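Local coordinates for cytochrome c XoxG (Methylobacterium extorquens, PDB 6ONQ), which probably carries electrons through a covalently bound heme c, in connection with lanthanide-dependent methanol oxidation, at residues A[31-43]-A[68-80]. Sequence-based numbering, arbitrary orientation.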
# COMPACT_ATOMS: atom_id res chain seq x y z
N PRO A 31 21.86 -2.27 0.94
CA PRO A 31 22.16 -1.24 1.94
C PRO A 31 21.00 -0.99 2.90
O PRO A 31 20.39 -1.95 3.38
CB PRO A 31 22.44 0.00 1.09
CG PRO A 31 21.72 -0.24 -0.23
CD PRO A 31 21.27 -1.69 -0.28
N GLU A 32 20.71 0.29 3.16
CA GLU A 32 19.56 0.65 3.98
C GLU A 32 18.25 0.57 3.20
O GLU A 32 17.17 0.66 3.81
CB GLU A 32 19.73 2.05 4.57
CG GLU A 32 20.65 2.11 5.80
CD GLU A 32 20.38 0.98 6.79
OE1 GLU A 32 21.32 0.18 7.04
OE2 GLU A 32 19.25 0.90 7.31
N LEU A 33 18.32 0.42 1.87
CA LEU A 33 17.12 0.20 1.07
C LEU A 33 16.53 -1.20 1.28
O LEU A 33 15.35 -1.41 0.98
CB LEU A 33 17.43 0.40 -0.41
CG LEU A 33 17.88 1.78 -0.89
CD1 LEU A 33 18.40 1.70 -2.32
CD2 LEU A 33 16.74 2.79 -0.78
N ALA A 34 17.32 -2.15 1.76
CA ALA A 34 16.86 -3.52 1.91
C ALA A 34 15.84 -3.63 3.03
O ALA A 34 15.83 -2.85 3.99
CB ALA A 34 18.03 -4.45 2.18
N ASN A 35 14.96 -4.62 2.91
CA ASN A 35 14.00 -4.96 3.94
C ASN A 35 14.63 -5.91 4.96
O ASN A 35 15.67 -6.53 4.72
CB ASN A 35 12.75 -5.61 3.33
CG ASN A 35 11.89 -4.63 2.56
OD1 ASN A 35 11.68 -3.49 2.98
ND2 ASN A 35 11.37 -5.08 1.42
N LYS A 36 13.96 -6.03 6.11
CA LYS A 36 14.30 -7.03 7.12
C LYS A 36 12.97 -7.43 7.75
O LYS A 36 12.47 -6.73 8.63
CB LYS A 36 15.27 -6.49 8.16
CG LYS A 36 16.69 -6.24 7.68
CD LYS A 36 16.90 -4.77 7.31
CE LYS A 36 18.19 -4.57 6.51
NZ LYS A 36 18.36 -3.17 6.02
N LEU A 37 12.40 -8.54 7.28
CA LEU A 37 11.05 -8.90 7.68
C LEU A 37 11.05 -9.98 8.75
O LEU A 37 12.10 -10.48 9.19
CB LEU A 37 10.23 -9.38 6.48
CG LEU A 37 10.38 -8.71 5.12
CD1 LEU A 37 9.75 -9.59 4.06
CD2 LEU A 37 9.74 -7.34 5.12
N ASP A 38 9.85 -10.34 9.18
CA ASP A 38 9.59 -11.44 10.09
C ASP A 38 10.25 -12.72 9.58
O ASP A 38 9.90 -13.19 8.49
CB ASP A 38 8.08 -11.63 10.23
CG ASP A 38 7.68 -12.21 11.57
OD1 ASP A 38 8.54 -12.81 12.25
OD2 ASP A 38 6.49 -12.06 11.94
N PRO A 39 11.20 -13.31 10.31
CA PRO A 39 11.69 -14.65 9.94
C PRO A 39 10.62 -15.71 10.09
O PRO A 39 10.70 -16.75 9.42
CB PRO A 39 12.86 -14.88 10.89
CG PRO A 39 13.22 -13.52 11.43
CD PRO A 39 11.93 -12.77 11.47
N ASN A 40 9.63 -15.49 10.94
CA ASN A 40 8.45 -16.35 11.03
C ASN A 40 7.29 -15.76 10.23
O ASN A 40 6.15 -15.70 10.69
CB ASN A 40 8.06 -16.57 12.49
CG ASN A 40 7.26 -17.86 12.70
OD1 ASN A 40 6.36 -18.18 11.92
ND2 ASN A 40 7.60 -18.60 13.75
N ALA A 41 7.59 -15.30 9.02
CA ALA A 41 6.57 -14.85 8.07
C ALA A 41 6.25 -16.02 7.14
O ALA A 41 7.13 -16.49 6.40
CB ALA A 41 7.05 -13.64 7.28
N LYS A 42 5.01 -16.49 7.19
CA LYS A 42 4.63 -17.74 6.55
C LYS A 42 3.94 -17.56 5.20
O LYS A 42 3.75 -18.56 4.49
CB LYS A 42 3.74 -18.57 7.48
CG LYS A 42 4.49 -19.26 8.63
CD LYS A 42 5.23 -20.52 8.16
CE LYS A 42 4.41 -21.36 7.16
NZ LYS A 42 5.26 -22.16 6.22
N GLU A 43 3.55 -16.34 4.83
CA GLU A 43 2.79 -16.13 3.60
C GLU A 43 3.53 -15.21 2.62
O GLU A 43 2.89 -14.49 1.85
CB GLU A 43 1.40 -15.58 3.91
CG GLU A 43 0.26 -16.44 3.33
CD GLU A 43 -1.11 -16.08 3.89
OE1 GLU A 43 -1.30 -16.20 5.12
OE2 GLU A 43 -2.00 -15.68 3.10
N HIS A 68 8.13 2.82 -9.46
CA HIS A 68 6.84 2.83 -8.80
C HIS A 68 6.99 2.75 -7.29
O HIS A 68 7.98 2.21 -6.78
CB HIS A 68 5.99 1.65 -9.31
CG HIS A 68 5.67 1.74 -10.77
ND1 HIS A 68 5.92 0.71 -11.65
CD2 HIS A 68 5.13 2.74 -11.50
CE1 HIS A 68 5.55 1.08 -12.87
NE2 HIS A 68 5.07 2.30 -12.80
N PRO A 69 6.03 3.29 -6.54
CA PRO A 69 6.16 3.32 -5.08
C PRO A 69 6.25 1.92 -4.49
O PRO A 69 5.71 0.96 -5.03
CB PRO A 69 4.87 4.03 -4.62
CG PRO A 69 4.41 4.78 -5.80
CD PRO A 69 4.82 3.98 -7.00
N THR A 70 6.94 1.83 -3.35
CA THR A 70 7.08 0.56 -2.66
C THR A 70 7.25 0.82 -1.17
O THR A 70 7.35 1.97 -0.73
CB THR A 70 8.26 -0.26 -3.20
OG1 THR A 70 8.09 -1.63 -2.84
CG2 THR A 70 9.59 0.21 -2.64
N PHE A 71 7.26 -0.26 -0.41
CA PHE A 71 7.35 -0.21 1.04
C PHE A 71 8.79 -0.37 1.51
O PHE A 71 9.73 -0.45 0.72
CB PHE A 71 6.47 -1.30 1.64
CG PHE A 71 6.71 -2.65 1.05
CD1 PHE A 71 7.79 -3.42 1.46
CD2 PHE A 71 5.87 -3.15 0.08
CE1 PHE A 71 8.00 -4.66 0.92
CE2 PHE A 71 6.09 -4.40 -0.46
CZ PHE A 71 7.15 -5.15 -0.04
N HIS A 72 8.96 -0.41 2.84
CA HIS A 72 10.27 -0.60 3.45
C HIS A 72 10.04 -1.00 4.90
O HIS A 72 9.80 -0.14 5.75
CB HIS A 72 11.12 0.66 3.35
CG HIS A 72 12.50 0.48 3.91
ND1 HIS A 72 13.13 1.46 4.65
CD2 HIS A 72 13.36 -0.55 3.84
CE1 HIS A 72 14.33 1.03 5.01
NE2 HIS A 72 14.49 -0.19 4.53
N ILE A 73 10.10 -2.31 5.16
CA ILE A 73 9.95 -2.88 6.49
C ILE A 73 11.33 -3.09 7.09
O ILE A 73 12.29 -3.43 6.39
CB ILE A 73 9.17 -4.21 6.44
CG1 ILE A 73 8.05 -4.13 5.42
CG2 ILE A 73 8.61 -4.56 7.80
CD1 ILE A 73 7.03 -3.08 5.71
N THR A 74 11.44 -2.90 8.41
CA THR A 74 12.72 -2.95 9.09
C THR A 74 12.55 -3.56 10.48
O THR A 74 11.43 -3.80 10.94
CB THR A 74 13.35 -1.55 9.16
OG1 THR A 74 12.31 -0.57 9.36
CG2 THR A 74 14.09 -1.23 7.86
N ASN A 75 13.68 -3.84 11.12
CA ASN A 75 13.77 -4.47 12.44
C ASN A 75 12.82 -5.65 12.58
O ASN A 75 11.92 -5.69 13.42
CB ASN A 75 13.53 -3.45 13.56
CG ASN A 75 14.34 -2.20 13.37
OD1 ASN A 75 15.35 -2.19 12.65
ND2 ASN A 75 13.93 -1.12 14.03
N ASP A 76 13.05 -6.64 11.72
CA ASP A 76 12.41 -7.96 11.81
C ASP A 76 10.89 -7.85 11.81
O ASP A 76 10.19 -8.40 12.67
CB ASP A 76 12.92 -8.71 13.04
CG ASP A 76 14.20 -9.49 12.75
OD1 ASP A 76 15.29 -8.91 12.87
OD2 ASP A 76 14.10 -10.69 12.39
N GLY A 77 10.37 -7.13 10.82
CA GLY A 77 8.95 -7.14 10.55
C GLY A 77 8.10 -6.30 11.47
O GLY A 77 6.88 -6.49 11.51
N LYS A 78 8.69 -5.35 12.19
CA LYS A 78 7.95 -4.54 13.16
C LYS A 78 7.85 -3.08 12.77
O LYS A 78 6.79 -2.47 12.94
CB LYS A 78 8.60 -4.67 14.54
CG LYS A 78 8.56 -6.09 15.10
CD LYS A 78 8.83 -6.12 16.59
CE LYS A 78 10.25 -5.65 16.93
NZ LYS A 78 11.29 -6.64 16.52
N LYS A 79 8.92 -2.50 12.23
CA LYS A 79 8.93 -1.11 11.80
C LYS A 79 8.58 -1.02 10.31
O LYS A 79 8.99 -1.87 9.52
CB LYS A 79 10.30 -0.50 12.08
CG LYS A 79 10.32 1.01 12.08
CD LYS A 79 11.74 1.56 12.09
CE LYS A 79 11.72 3.07 11.80
NZ LYS A 79 12.78 3.87 12.47
N VAL A 80 7.81 0.01 9.94
CA VAL A 80 7.39 0.20 8.55
C VAL A 80 7.62 1.64 8.13
O VAL A 80 7.65 2.55 8.96
CB VAL A 80 5.90 -0.16 8.33
CG1 VAL A 80 5.59 -1.56 8.85
CG2 VAL A 80 5.01 0.88 8.96
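Asn-35 sets ND2 of its amide against the edge of the Phe-71 ring, 3.4 Å from CE1, with the amide and ring planes nearly aligned. Its CG stands anti to the carbonyl carbon (chi1 -71°), a turn that lets OD1 accept the N-H of Ile-73, the donor lying above the carbonyl plane. An amide suits this place because its oxygen can serve a peptide N-H as a neighbouring strand would. The backbone continues the pairing: Lys-36 N donates to Ile-73 O at 3.1 Å, and Gly-77 N donates a hydrogen bond to Lys-36 O. The positive phi (78°) by itself suits glycine at Gly-77. The imidazole of His-72 offers a ring N-H that can meet a backbone carbonyl, and NE2 gives a weak bond to Ala-34 O; its ring also meets that of Tyr-62. Leucine's branched end suits Leu-37, bringing CD2 to 3.4 Å from Ile-73 CB, while its side chain and that of Asn-35 touch Leu-49 of helix 46-51. Residues 35-37, irregular but roughly extended, thus run beside 73-77, bonded to the end of strand 69-74 and the turn to strand 79-80, where Lys-78 and Lys-79 opposite Thr-74 form a classic beta bulge in a four-stranded antiparallel sheet away from the heme.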